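DTDP-4-dehydrorhamnose 3,5-epimerase (Sulfolobus tokodaii, PDB 2B9U) probably catalyses the epimerisation of the C3' and C5' positions of dTDP-4-dehydro-6-deoxyglucose in the pathway to dTDP-L-rhamnose. Local coordinates at residues A[42-47]-A[131-136]; A[65-70]-A[136-141]; A[72-77]-A[107-112]; A[78-83]-A[126-131]. One frame throughout, in Å; residues are numbered along the deposited sequence.

Contact 1: A[42-47]-A[131-136]; sequences PNVIQT and FITHNE
Gln-46 and Thr-47 pair antiparallel with Ile-132 and Phe-131, the axes of strands 44-47 and 131-133 approaching to 4.6 Å at 138° between their directions. Two residues, Ile-45 and Gln-46, stand opposite the single Ile-132, which makes a classic beta bulge. Ile-132 O takes two N-H groups. Ile-45 N gives a short, nearly straight bond of 2.7 Å to it. Gln-46 N gives a longer one of 3.3 Å to the same Ile-132 O. In return, Ile-132 N donates to Gln-46 O at 2.7 Å.

Ile-45 has CG1 between the backbone N and the carbonyl carbon (chi1 52°). CG1 lies against Ile-132 O, and CD1 reaches the backbone of Asn-135, 3.4 Å from its C. Gln-46 lies side by side with Ile-132 and crosses Glu-136 at about a right angle, with Gln-46 OE1 3.3 Å from Glu-136 CA. Thr-47 OG1 and CG2 both pack on Phe-131 CD1; OG1 is buried here and has no polar partner in the model. At the outer end, Pro-42 CG sits 3.4 Å from His-134 CE1. That imidazole is tied at its edge, in plane, to Thr-133 OG1, 2.7 Å from ND1. A water joins Asn-43 O to His-134 N.

Gln-46 and Thr-47 also pair with a strand of the second subunit, so the sheet continues across the dimer interface. The Gln-46 amide is gripped at both ends. NE2 donates to Asn-48 OD1, and OE1 accepts from the backbone N of Tyr-137. Gln-46 probably helps to position Tyr-137, whose ring is predicted to stack on the thymidine ring of the substrate.

Contact 2: A[65-70]-A[136-141]; sequences TPKEQG and EYSPPH
Lys-67 and His-141 meet where two loops of the cupin-type jelly roll come together at the protein surface, one of which carries Tyr-137, predicted to stack on the thymidine ring of the substrate. The main contact is a CH-pi interaction. Lys-67 CG stands over the centre of one face of the His-141 imidazole, 3.4 Å from its centroid and only 6° off the ring normal. CB lies beside it, 3.6 Å from His-141 CG. The lysine chain bends at chi2 (-76°), which sends CD past Ser-138, 4.0 Å from Ser-138 OG. Lys-67 NZ ends 6.3 Å from His-141 ND1, so the charged end makes no contact with the imidazole.

Pro-66, which follows a cis peptide bond, crosses the imidazole at about a right angle. Its CD is 3.6 Å from His-141 CD2.

The loop 65-70 runs from strand 57-63 to strand 70-75. The loop 136-141 follows strand 126-133 and closes in a short 3-10 turn, residues 139-141. Just before it, Ser-138 O accepts a bond from His-141 N. Ser-138 OG and His-141 ND1 are also hydrogen-bonded, 2.8 Å apart, which helps fix the rotation of the ring under the lysine. On the neighbouring Tyr-137, Pro-139 CD lies over the centre of one ring face, 3.8 Å above the plane.

The extended Gln-69 chain brings its amide close to the Glu-136 backbone. Gln-63, at the end of strand 57-63, bonds to both loops. Its NE2 is held by Lys-67 O and Glu-136 O, and its OE1 accepts from Ser-138 N.

Contact 3: A[72-77]-A[107-112]; sequences IIFVPK and HYMLWI
Ile-72 starts the contact beside Trp-111, with CG1 at the edge of the indole, 3.7 Å from Trp-111 CE3. Its CG2 packs on Met-109. Strands 70-75 and 109-112 are antiparallel neighbours in one of the two sheets of the jelly roll; 72-75 and 109-112 run at 162°.

Ile-73 forms the hydrogen-bonded pair with Leu-110. Ile-73 N donates to Leu-110 O at 2.9 Å, and Leu-110 N returns a bond of 3.2 Å to Ile-73 O. The Ile-73 side chain is on the other face of the sheet from Ile-72, and its CG1 lies 4.0 Å from Ile-112 CD1. Leu-102 and Asp-82 of the opposite sheet also pack there.

Phe-74 has CG anti to the backbone N (chi1 173°). Its ring meets Met-109 CG with CD1, at 3.7 Å. The Met-109 sulfur lies obliquely to the ring, a Met-aromatic contact. The CE1 corner touches the edge of the His-107 imidazole, 3.8 Å from ND1, a buried nitrogen with no polar partner in the model. Met-49 of the second subunit packs against Phe-74 and His-107.

At Val-75 a water takes part: Val-75 N donates to it at 3.0 Å, and it also lies against Tyr-108 O.

Contact 4: A[78-83]-A[126-131]; sequences GRILDV and SIVIYF
Val-128 turns one methyl, CG2, to Ile-80 and lays the other, CG1, on a face of the Tyr-130 ring, 3.9 Å above the plane and toward the rim. The Phe-131 ring is covered in a like way on one face by Ile-129 CG2, 3.7 Å above its plane and also toward the rim.

Ile-80 and Val-128 cross at about a right angle. CG2 of Ile-80 is 3.8 Å from Val-128 CG2 and also rests on Ser-126, 3.7 Å from its CB. With chi1 73°, CG1 lies between N and C, and CG2, anti to the carbonyl carbon, meets both residues. Phe-120 packs against both Ile-80 and Val-128.

One hydrogen bond joins the segments. Arg-79 N donates to Ser-126 OG at 2.9 Å, with a bent N-H...O angle of 143°. The hydroxyl in turn bonds to Glu-124 O, so it both accepts and donates. Gly-78 CA approaches Ser-126 OG to 3.5 Å. A CB here would run into that hydroxyl and the preceding carbonyl O.

The axes of 79-83 and 126-131 come within 7.3 Å, at 52°. Strands of the two sheets packing across the interior are typical of a jelly roll, the flattened barrel of the cupin fold.

Overall arrangement
Strand 126-133 joins most of the arrangement. Contact 1 pairs its end with strand 44-52, and contact 4 packs its start against strand 79-86 of the other sheet. The two share Phe-131. Contact 3 lies on strand 70-75, also a neighbour of 126-133, its centre about 6 Å from that of contact 4. Contact 2 shares Glu-136 with contact 1, centres about 11 Å apart. Along the chain, contacts 3 and 4 are nested inside contacts 1 and 2; 1 crosses 2, and 3 crosses 4. Strand 126-133 runs from the interior packing of contact 4 to the loop with the predicted stacking tyrosine. Contacts 1, 2 and 3 touch the second subunit, as does Phe-131 of contact 4.

Contact 1: A[42-47]-A[131-136]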
# COMPACT_ATOMS: atom_id res chain seq x y z
N PRO A 42 -15.26 -3.29 -1.94
CA PRO A 42 -15.59 -1.95 -1.46
C PRO A 42 -14.37 -1.08 -1.13
O PRO A 42 -13.23 -1.46 -1.41
CB PRO A 42 -16.39 -2.24 -0.19
CG PRO A 42 -15.73 -3.45 0.37
CD PRO A 42 -15.36 -4.29 -0.86
N ASN A 43 -14.61 0.10 -0.54
CA ASN A 43 -13.54 1.06 -0.24
C ASN A 43 -12.57 0.53 0.80
O ASN A 43 -12.96 -0.13 1.77
CB ASN A 43 -14.09 2.43 0.18
CG ASN A 43 -14.83 3.16 -0.95
OD1 ASN A 43 -15.59 4.10 -0.70
ND2 ASN A 43 -14.62 2.74 -2.18
N VAL A 44 -11.29 0.80 0.58
CA VAL A 44 -10.25 0.53 1.57
C VAL A 44 -10.37 1.54 2.71
O VAL A 44 -10.51 2.74 2.47
CB VAL A 44 -8.83 0.56 0.92
CG1 VAL A 44 -7.74 0.40 1.97
CG2 VAL A 44 -8.70 -0.57 -0.15
N ILE A 45 -10.32 1.05 3.95
CA ILE A 45 -10.48 1.91 5.12
C ILE A 45 -9.24 1.96 6.01
O ILE A 45 -9.09 2.88 6.82
CB ILE A 45 -11.76 1.54 5.93
CG1 ILE A 45 -11.82 0.05 6.29
CG2 ILE A 45 -13.02 1.85 5.10
CD1 ILE A 45 -10.94 -0.40 7.43
N GLN A 46 -8.35 0.99 5.83
CA GLN A 46 -7.13 0.84 6.64
C GLN A 46 -6.11 0.12 5.79
O GLN A 46 -6.47 -0.73 4.99
CB GLN A 46 -7.44 0.01 7.89
CG GLN A 46 -6.24 -0.29 8.74
CD GLN A 46 -6.59 -0.68 10.15
OE1 GLN A 46 -7.69 -0.42 10.63
NE2 GLN A 46 -5.63 -1.28 10.85
N THR A 47 -4.84 0.49 5.92
CA THR A 47 -3.75 -0.26 5.28
C THR A 47 -2.70 -0.62 6.33
O THR A 47 -2.24 0.23 7.10
CB THR A 47 -3.18 0.51 4.06
OG1 THR A 47 -4.23 0.67 3.10
CG2 THR A 47 -2.01 -0.22 3.38
N PHE A 131 -4.56 -4.35 2.38
CA PHE A 131 -5.56 -3.31 2.19
C PHE A 131 -6.84 -3.80 2.82
O PHE A 131 -7.38 -4.85 2.42
CB PHE A 131 -5.77 -2.97 0.71
CG PHE A 131 -4.51 -2.60 -0.01
CD1 PHE A 131 -3.96 -1.33 0.14
CD2 PHE A 131 -3.88 -3.51 -0.85
CE1 PHE A 131 -2.79 -0.98 -0.54
CE2 PHE A 131 -2.71 -3.18 -1.52
CZ PHE A 131 -2.16 -1.91 -1.37
N ILE A 132 -7.31 -3.08 3.84
CA ILE A 132 -8.41 -3.57 4.70
C ILE A 132 -9.69 -2.81 4.40
O ILE A 132 -9.71 -1.57 4.34
CB ILE A 132 -8.01 -3.54 6.22
CG1 ILE A 132 -6.90 -4.56 6.48
CG2 ILE A 132 -9.20 -3.86 7.17
CD1 ILE A 132 -6.04 -4.21 7.67
N THR A 133 -10.77 -3.57 4.17
CA THR A 133 -12.07 -3.00 3.85
C THR A 133 -13.04 -3.32 4.98
O THR A 133 -12.72 -4.11 5.88
CB THR A 133 -12.64 -3.53 2.50
OG1 THR A 133 -13.07 -4.89 2.66
CG2 THR A 133 -11.58 -3.45 1.36
N HIS A 134 -14.20 -2.66 4.95
CA HIS A 134 -15.34 -2.90 5.87
C HIS A 134 -15.22 -2.23 7.24
O HIS A 134 -16.02 -1.35 7.57
CB HIS A 134 -15.66 -4.40 6.03
CG HIS A 134 -16.28 -5.02 4.82
ND1 HIS A 134 -15.57 -5.25 3.66
CD2 HIS A 134 -17.54 -5.47 4.59
CE1 HIS A 134 -16.36 -5.82 2.77
NE2 HIS A 134 -17.56 -5.96 3.30
N ASN A 135 -14.23 -2.65 8.01
CA ASN A 135 -14.06 -2.18 9.38
C ASN A 135 -12.62 -2.15 9.81
O ASN A 135 -11.83 -3.01 9.43
CB ASN A 135 -14.83 -3.08 10.35
CG ASN A 135 -16.31 -2.86 10.26
OD1 ASN A 135 -16.80 -1.75 10.53
ND2 ASN A 135 -17.03 -3.88 9.85
N GLU A 136 -12.28 -1.15 10.61
CA GLU A 136 -10.93 -1.01 11.13
C GLU A 136 -10.57 -2.09 12.14
O GLU A 136 -11.41 -2.91 12.53
CB GLU A 136 -10.75 0.38 11.74
CG GLU A 136 -10.86 1.50 10.73
CD GLU A 136 -10.62 2.87 11.34
OE1 GLU A 136 -10.11 2.96 12.49
OE2 GLU A 136 -10.96 3.86 10.65
O HOH W 1 -15.11 -0.89 2.96

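Contact 2: A[65-70]-A[136-141]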
# COMPACT_ATOMS: atom_id res chain seq x y z
N THR A 65 -18.34 -10.33 13.18
CA THR A 65 -19.44 -9.39 13.01
C THR A 65 -19.72 -8.66 14.36
O THR A 65 -19.69 -9.30 15.40
CB THR A 65 -20.66 -10.16 12.43
OG1 THR A 65 -20.65 -10.05 11.00
CG2 THR A 65 -22.00 -9.66 12.97
N PRO A 66 -19.97 -7.34 14.34
CA PRO A 66 -20.20 -6.36 13.28
C PRO A 66 -18.95 -5.59 12.88
O PRO A 66 -19.05 -4.45 12.39
CB PRO A 66 -21.19 -5.39 13.94
CG PRO A 66 -20.72 -5.34 15.36
CD PRO A 66 -20.06 -6.69 15.67
N LYS A 67 -17.79 -6.19 13.10
CA LYS A 67 -16.50 -5.58 12.78
C LYS A 67 -15.70 -6.48 11.84
O LYS A 67 -14.47 -6.53 11.91
CB LYS A 67 -15.72 -5.28 14.06
CG LYS A 67 -16.33 -4.19 14.93
CD LYS A 67 -16.07 -2.81 14.36
CE LYS A 67 -16.83 -1.74 15.16
NZ LYS A 67 -16.45 -0.35 14.70
N GLU A 68 -16.41 -7.18 10.97
CA GLU A 68 -15.82 -8.04 9.96
C GLU A 68 -15.02 -7.24 8.92
O GLU A 68 -15.31 -6.07 8.66
CB GLU A 68 -16.90 -8.91 9.30
CG GLU A 68 -17.86 -8.19 8.33
CD GLU A 68 -18.84 -7.23 9.01
OE1 GLU A 68 -19.03 -7.29 10.25
OE2 GLU A 68 -19.43 -6.40 8.29
N GLN A 69 -14.02 -7.88 8.33
CA GLN A 69 -13.12 -7.21 7.41
C GLN A 69 -12.94 -8.02 6.14
O GLN A 69 -12.85 -9.24 6.18
CB GLN A 69 -11.76 -6.98 8.08
CG GLN A 69 -11.74 -5.99 9.23
CD GLN A 69 -10.40 -5.92 9.95
OE1 GLN A 69 -9.93 -4.83 10.30
NE2 GLN A 69 -9.78 -7.07 10.19
N GLY A 70 -12.90 -7.32 5.01
CA GLY A 70 -12.32 -7.85 3.79
C GLY A 70 -10.87 -7.44 3.72
O GLY A 70 -10.46 -6.49 4.39
N GLU A 136 -12.28 -1.15 10.61
CA GLU A 136 -10.93 -1.01 11.13
C GLU A 136 -10.57 -2.09 12.14
O GLU A 136 -11.41 -2.91 12.53
CB GLU A 136 -10.75 0.38 11.74
CG GLU A 136 -10.86 1.50 10.73
CD GLU A 136 -10.62 2.87 11.34
OE1 GLU A 136 -10.11 2.96 12.49
OE2 GLU A 136 -10.96 3.86 10.65
N TYR A 137 -9.30 -2.11 12.52
CA TYR A 137 -8.79 -2.80 13.68
C TYR A 137 -9.73 -2.63 14.86
O TYR A 137 -10.09 -1.50 15.23
CB TYR A 137 -7.44 -2.19 14.02
CG TYR A 137 -6.74 -2.70 15.26
CD1 TYR A 137 -6.56 -4.06 15.49
CD2 TYR A 137 -6.21 -1.80 16.19
CE1 TYR A 137 -5.88 -4.52 16.63
CE2 TYR A 137 -5.52 -2.25 17.32
CZ TYR A 137 -5.36 -3.60 17.53
OH TYR A 137 -4.71 -4.02 18.65
N SER A 138 -10.15 -3.75 15.43
CA SER A 138 -11.05 -3.77 16.58
C SER A 138 -10.75 -5.00 17.42
O SER A 138 -11.30 -6.08 17.17
CB SER A 138 -12.52 -3.74 16.14
OG SER A 138 -13.40 -3.72 17.26
N PRO A 139 -9.84 -4.86 18.41
CA PRO A 139 -9.44 -5.93 19.33
C PRO A 139 -10.59 -6.73 20.00
O PRO A 139 -10.47 -7.95 20.12
CB PRO A 139 -8.60 -5.20 20.37
CG PRO A 139 -8.03 -4.05 19.63
CD PRO A 139 -9.09 -3.62 18.67
N PRO A 140 -11.68 -6.05 20.46
CA PRO A 140 -12.76 -6.85 21.06
C PRO A 140 -13.36 -7.91 20.12
O PRO A 140 -13.89 -8.92 20.60
CB PRO A 140 -13.81 -5.80 21.42
CG PRO A 140 -13.03 -4.53 21.60
CD PRO A 140 -11.99 -4.61 20.52
N HIS A 141 -13.26 -7.68 18.81
CA HIS A 141 -13.86 -8.55 17.80
C HIS A 141 -12.86 -9.51 17.11
O HIS A 141 -13.25 -10.31 16.25
CB HIS A 141 -14.60 -7.70 16.76
CG HIS A 141 -15.62 -6.79 17.35
ND1 HIS A 141 -15.29 -5.60 17.97
CD2 HIS A 141 -16.97 -6.88 17.42
CE1 HIS A 141 -16.39 -5.00 18.39
NE2 HIS A 141 -17.42 -5.76 18.07

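Contact 3: A[72-77]-A[107-112]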
# COMPACT_ATOMS: atom_id res chain seq x y z
N ILE A 72 -7.30 -7.26 0.96
CA ILE A 72 -6.54 -7.41 -0.27
C ILE A 72 -5.08 -7.52 0.13
O ILE A 72 -4.52 -6.60 0.72
CB ILE A 72 -6.72 -6.21 -1.24
CG1 ILE A 72 -8.19 -5.82 -1.39
CG2 ILE A 72 -6.09 -6.52 -2.59
CD1 ILE A 72 -8.40 -4.47 -2.08
N ILE A 73 -4.49 -8.68 -0.17
CA ILE A 73 -3.14 -8.99 0.24
C ILE A 73 -2.19 -8.82 -0.94
O ILE A 73 -2.44 -9.35 -2.03
CB ILE A 73 -3.04 -10.46 0.76
CG1 ILE A 73 -4.11 -10.74 1.85
CG2 ILE A 73 -1.62 -10.81 1.20
CD1 ILE A 73 -4.08 -9.79 3.12
N PHE A 74 -1.10 -8.11 -0.71
CA PHE A 74 -0.16 -7.73 -1.76
C PHE A 74 1.26 -7.89 -1.21
O PHE A 74 1.52 -7.57 -0.03
CB PHE A 74 -0.50 -6.30 -2.25
CG PHE A 74 0.49 -5.71 -3.23
CD1 PHE A 74 0.74 -6.33 -4.46
CD2 PHE A 74 1.16 -4.53 -2.94
CE1 PHE A 74 1.65 -5.78 -5.37
CE2 PHE A 74 2.07 -3.97 -3.84
CZ PHE A 74 2.32 -4.60 -5.06
N VAL A 75 2.16 -8.43 -2.03
CA VAL A 75 3.54 -8.74 -1.65
C VAL A 75 4.56 -8.03 -2.55
O VAL A 75 5.03 -8.61 -3.55
CB VAL A 75 3.79 -10.29 -1.63
CG1 VAL A 75 5.20 -10.61 -1.10
CG2 VAL A 75 2.70 -10.98 -0.79
N PRO A 76 4.88 -6.76 -2.23
CA PRO A 76 5.90 -6.03 -2.99
C PRO A 76 7.35 -6.54 -2.85
O PRO A 76 8.18 -6.21 -3.70
CB PRO A 76 5.77 -4.58 -2.47
CG PRO A 76 5.12 -4.72 -1.15
CD PRO A 76 4.24 -5.91 -1.21
N LYS A 77 7.66 -7.30 -1.79
CA LYS A 77 8.98 -7.92 -1.66
C LYS A 77 8.86 -9.32 -1.06
O LYS A 77 8.12 -9.52 -0.12
CB LYS A 77 9.93 -7.05 -0.82
CG LYS A 77 11.40 -7.54 -0.77
CD LYS A 77 12.30 -6.51 -0.06
CE LYS A 77 13.80 -6.71 -0.40
NZ LYS A 77 14.32 -8.01 0.17
N HIS A 107 3.52 -9.98 -8.52
CA HIS A 107 2.75 -8.85 -8.00
C HIS A 107 1.24 -9.11 -7.98
O HIS A 107 0.45 -8.18 -8.05
CB HIS A 107 3.05 -7.55 -8.78
CG HIS A 107 4.44 -7.04 -8.58
ND1 HIS A 107 4.85 -6.46 -7.39
CD2 HIS A 107 5.51 -7.04 -9.39
CE1 HIS A 107 6.12 -6.12 -7.49
NE2 HIS A 107 6.55 -6.47 -8.69
N TYR A 108 0.86 -10.39 -7.88
CA TYR A 108 -0.56 -10.76 -7.72
C TYR A 108 -1.08 -10.45 -6.32
O TYR A 108 -0.32 -10.37 -5.33
CB TYR A 108 -0.80 -12.26 -8.00
CG TYR A 108 -0.52 -12.76 -9.42
CD1 TYR A 108 -0.46 -11.89 -10.50
CD2 TYR A 108 -0.35 -14.11 -9.66
CE1 TYR A 108 -0.21 -12.35 -11.79
CE2 TYR A 108 -0.10 -14.59 -10.95
CZ TYR A 108 -0.04 -13.71 -12.01
OH TYR A 108 0.21 -14.19 -13.28
N MET A 109 -2.41 -10.30 -6.26
CA MET A 109 -3.12 -9.94 -5.05
C MET A 109 -4.25 -10.93 -4.86
O MET A 109 -4.77 -11.47 -5.82
CB MET A 109 -3.73 -8.54 -5.19
CG MET A 109 -2.73 -7.38 -5.06
SD MET A 109 -3.44 -5.86 -5.70
CE MET A 109 -3.12 -6.07 -7.46
N LEU A 110 -4.63 -11.15 -3.61
CA LEU A 110 -5.80 -11.96 -3.25
C LEU A 110 -6.76 -11.05 -2.52
O LEU A 110 -6.39 -10.43 -1.49
CB LEU A 110 -5.40 -13.05 -2.26
CG LEU A 110 -5.49 -14.55 -2.48
CD1 LEU A 110 -5.95 -15.16 -1.16
CD2 LEU A 110 -6.43 -14.94 -3.62
N TRP A 111 -7.99 -11.00 -3.03
CA TRP A 111 -9.10 -10.39 -2.29
C TRP A 111 -9.81 -11.47 -1.49
O TRP A 111 -10.23 -12.52 -2.04
CB TRP A 111 -10.07 -9.68 -3.23
CG TRP A 111 -11.50 -9.54 -2.68
CD1 TRP A 111 -12.60 -10.22 -3.11
CD2 TRP A 111 -11.95 -8.67 -1.63
NE1 TRP A 111 -13.71 -9.84 -2.39
CE2 TRP A 111 -13.34 -8.90 -1.47
CE3 TRP A 111 -11.31 -7.74 -0.79
CZ2 TRP A 111 -14.11 -8.19 -0.53
CZ3 TRP A 111 -12.09 -7.05 0.16
CH2 TRP A 111 -13.47 -7.29 0.28
N ILE A 112 -9.91 -11.21 -0.19
CA ILE A 112 -10.50 -12.12 0.78
C ILE A 112 -11.66 -11.40 1.50
O ILE A 112 -11.44 -10.57 2.39
CB ILE A 112 -9.47 -12.59 1.85
CG1 ILE A 112 -8.17 -13.11 1.20
CG2 ILE A 112 -10.12 -13.62 2.80
CD1 ILE A 112 -7.09 -13.43 2.20
O HOH W 2 2.24 -9.57 -4.85

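Contact 4: A[78-83]-A[126-131]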
# COMPACT_ATOMS: atom_id res chain seq x y z
N GLY A 78 9.57 -10.29 -1.62
CA GLY A 78 9.56 -11.67 -1.14
C GLY A 78 8.49 -12.55 -1.76
O GLY A 78 7.99 -12.28 -2.87
N ARG A 79 8.11 -13.59 -1.01
CA ARG A 79 7.26 -14.68 -1.49
C ARG A 79 6.52 -15.20 -0.28
O ARG A 79 7.14 -15.53 0.74
CB ARG A 79 8.11 -15.86 -2.01
CG ARG A 79 8.86 -15.68 -3.31
CD ARG A 79 9.63 -16.98 -3.64
NE ARG A 79 8.75 -18.14 -3.88
CZ ARG A 79 9.03 -19.41 -3.59
NH1 ARG A 79 10.17 -19.75 -2.99
NH2 ARG A 79 8.13 -20.36 -3.88
N ILE A 80 5.19 -15.27 -0.38
CA ILE A 80 4.41 -15.88 0.70
C ILE A 80 3.47 -16.96 0.14
O ILE A 80 3.08 -16.91 -1.03
CB ILE A 80 3.59 -14.84 1.51
CG1 ILE A 80 2.39 -14.31 0.69
CG2 ILE A 80 4.49 -13.72 2.03
CD1 ILE A 80 1.37 -13.50 1.51
N LEU A 81 3.13 -17.95 0.97
CA LEU A 81 2.03 -18.84 0.65
C LEU A 81 0.86 -18.31 1.46
O LEU A 81 0.84 -18.43 2.67
CB LEU A 81 2.32 -20.30 1.05
CG LEU A 81 1.16 -21.29 0.82
CD1 LEU A 81 0.77 -21.37 -0.67
CD2 LEU A 81 1.51 -22.68 1.37
N ASP A 82 -0.09 -17.71 0.76
CA ASP A 82 -1.22 -17.06 1.38
C ASP A 82 -2.44 -17.97 1.41
O ASP A 82 -2.71 -18.68 0.44
CB ASP A 82 -1.55 -15.80 0.61
CG ASP A 82 -2.31 -14.83 1.42
OD1 ASP A 82 -1.79 -14.44 2.48
OD2 ASP A 82 -3.44 -14.49 1.03
N VAL A 83 -3.16 -17.97 2.53
CA VAL A 83 -4.28 -18.89 2.72
C VAL A 83 -5.51 -18.14 3.26
O VAL A 83 -5.37 -17.23 4.09
CB VAL A 83 -3.91 -20.04 3.70
CG1 VAL A 83 -5.06 -21.02 3.84
CG2 VAL A 83 -2.65 -20.76 3.25
N SER A 126 9.84 -11.37 3.59
CA SER A 126 8.74 -10.77 2.82
C SER A 126 8.08 -9.54 3.45
O SER A 126 7.86 -9.50 4.67
CB SER A 126 7.62 -11.79 2.58
OG SER A 126 8.08 -12.89 1.84
N ILE A 127 7.75 -8.58 2.60
CA ILE A 127 6.89 -7.46 2.94
C ILE A 127 5.51 -7.71 2.39
O ILE A 127 5.31 -7.85 1.16
CB ILE A 127 7.43 -6.12 2.40
CG1 ILE A 127 8.80 -5.80 3.01
CG2 ILE A 127 6.45 -4.98 2.69
CD1 ILE A 127 9.63 -4.86 2.17
N VAL A 128 4.56 -7.74 3.31
CA VAL A 128 3.16 -7.91 2.97
C VAL A 128 2.44 -6.61 3.30
O VAL A 128 2.67 -6.01 4.37
CB VAL A 128 2.57 -9.14 3.73
CG1 VAL A 128 1.08 -9.31 3.49
CG2 VAL A 128 3.31 -10.39 3.32
N ILE A 129 1.61 -6.16 2.36
CA ILE A 129 0.69 -5.05 2.52
C ILE A 129 -0.72 -5.61 2.60
O ILE A 129 -1.11 -6.46 1.80
CB ILE A 129 0.77 -4.04 1.33
CG1 ILE A 129 2.22 -3.64 1.07
CG2 ILE A 129 -0.16 -2.82 1.56
CD1 ILE A 129 2.71 -2.41 1.77
N TYR A 130 -1.48 -5.13 3.58
CA TYR A 130 -2.88 -5.53 3.72
C TYR A 130 -3.77 -4.33 3.45
O TYR A 130 -3.74 -3.36 4.23
CB TYR A 130 -3.15 -6.05 5.15
CG TYR A 130 -2.12 -6.95 5.81
CD1 TYR A 130 -0.84 -6.49 6.15
CD2 TYR A 130 -2.44 -8.27 6.15
CE1 TYR A 130 0.08 -7.32 6.80
CE2 TYR A 130 -1.53 -9.11 6.81
CZ TYR A 130 -0.27 -8.62 7.12
OH TYR A 130 0.64 -9.44 7.76
N PHE A 131 -4.56 -4.35 2.38
CA PHE A 131 -5.56 -3.31 2.19
C PHE A 131 -6.84 -3.80 2.82
O PHE A 131 -7.38 -4.85 2.42
CB PHE A 131 -5.77 -2.97 0.71
CG PHE A 131 -4.51 -2.60 -0.01
CD1 PHE A 131 -3.96 -1.33 0.14
CD2 PHE A 131 -3.88 -3.51 -0.85
CE1 PHE A 131 -2.79 -0.98 -0.54
CE2 PHE A 131 -2.71 -3.18 -1.52
CZ PHE A 131 -2.16 -1.91 -1.37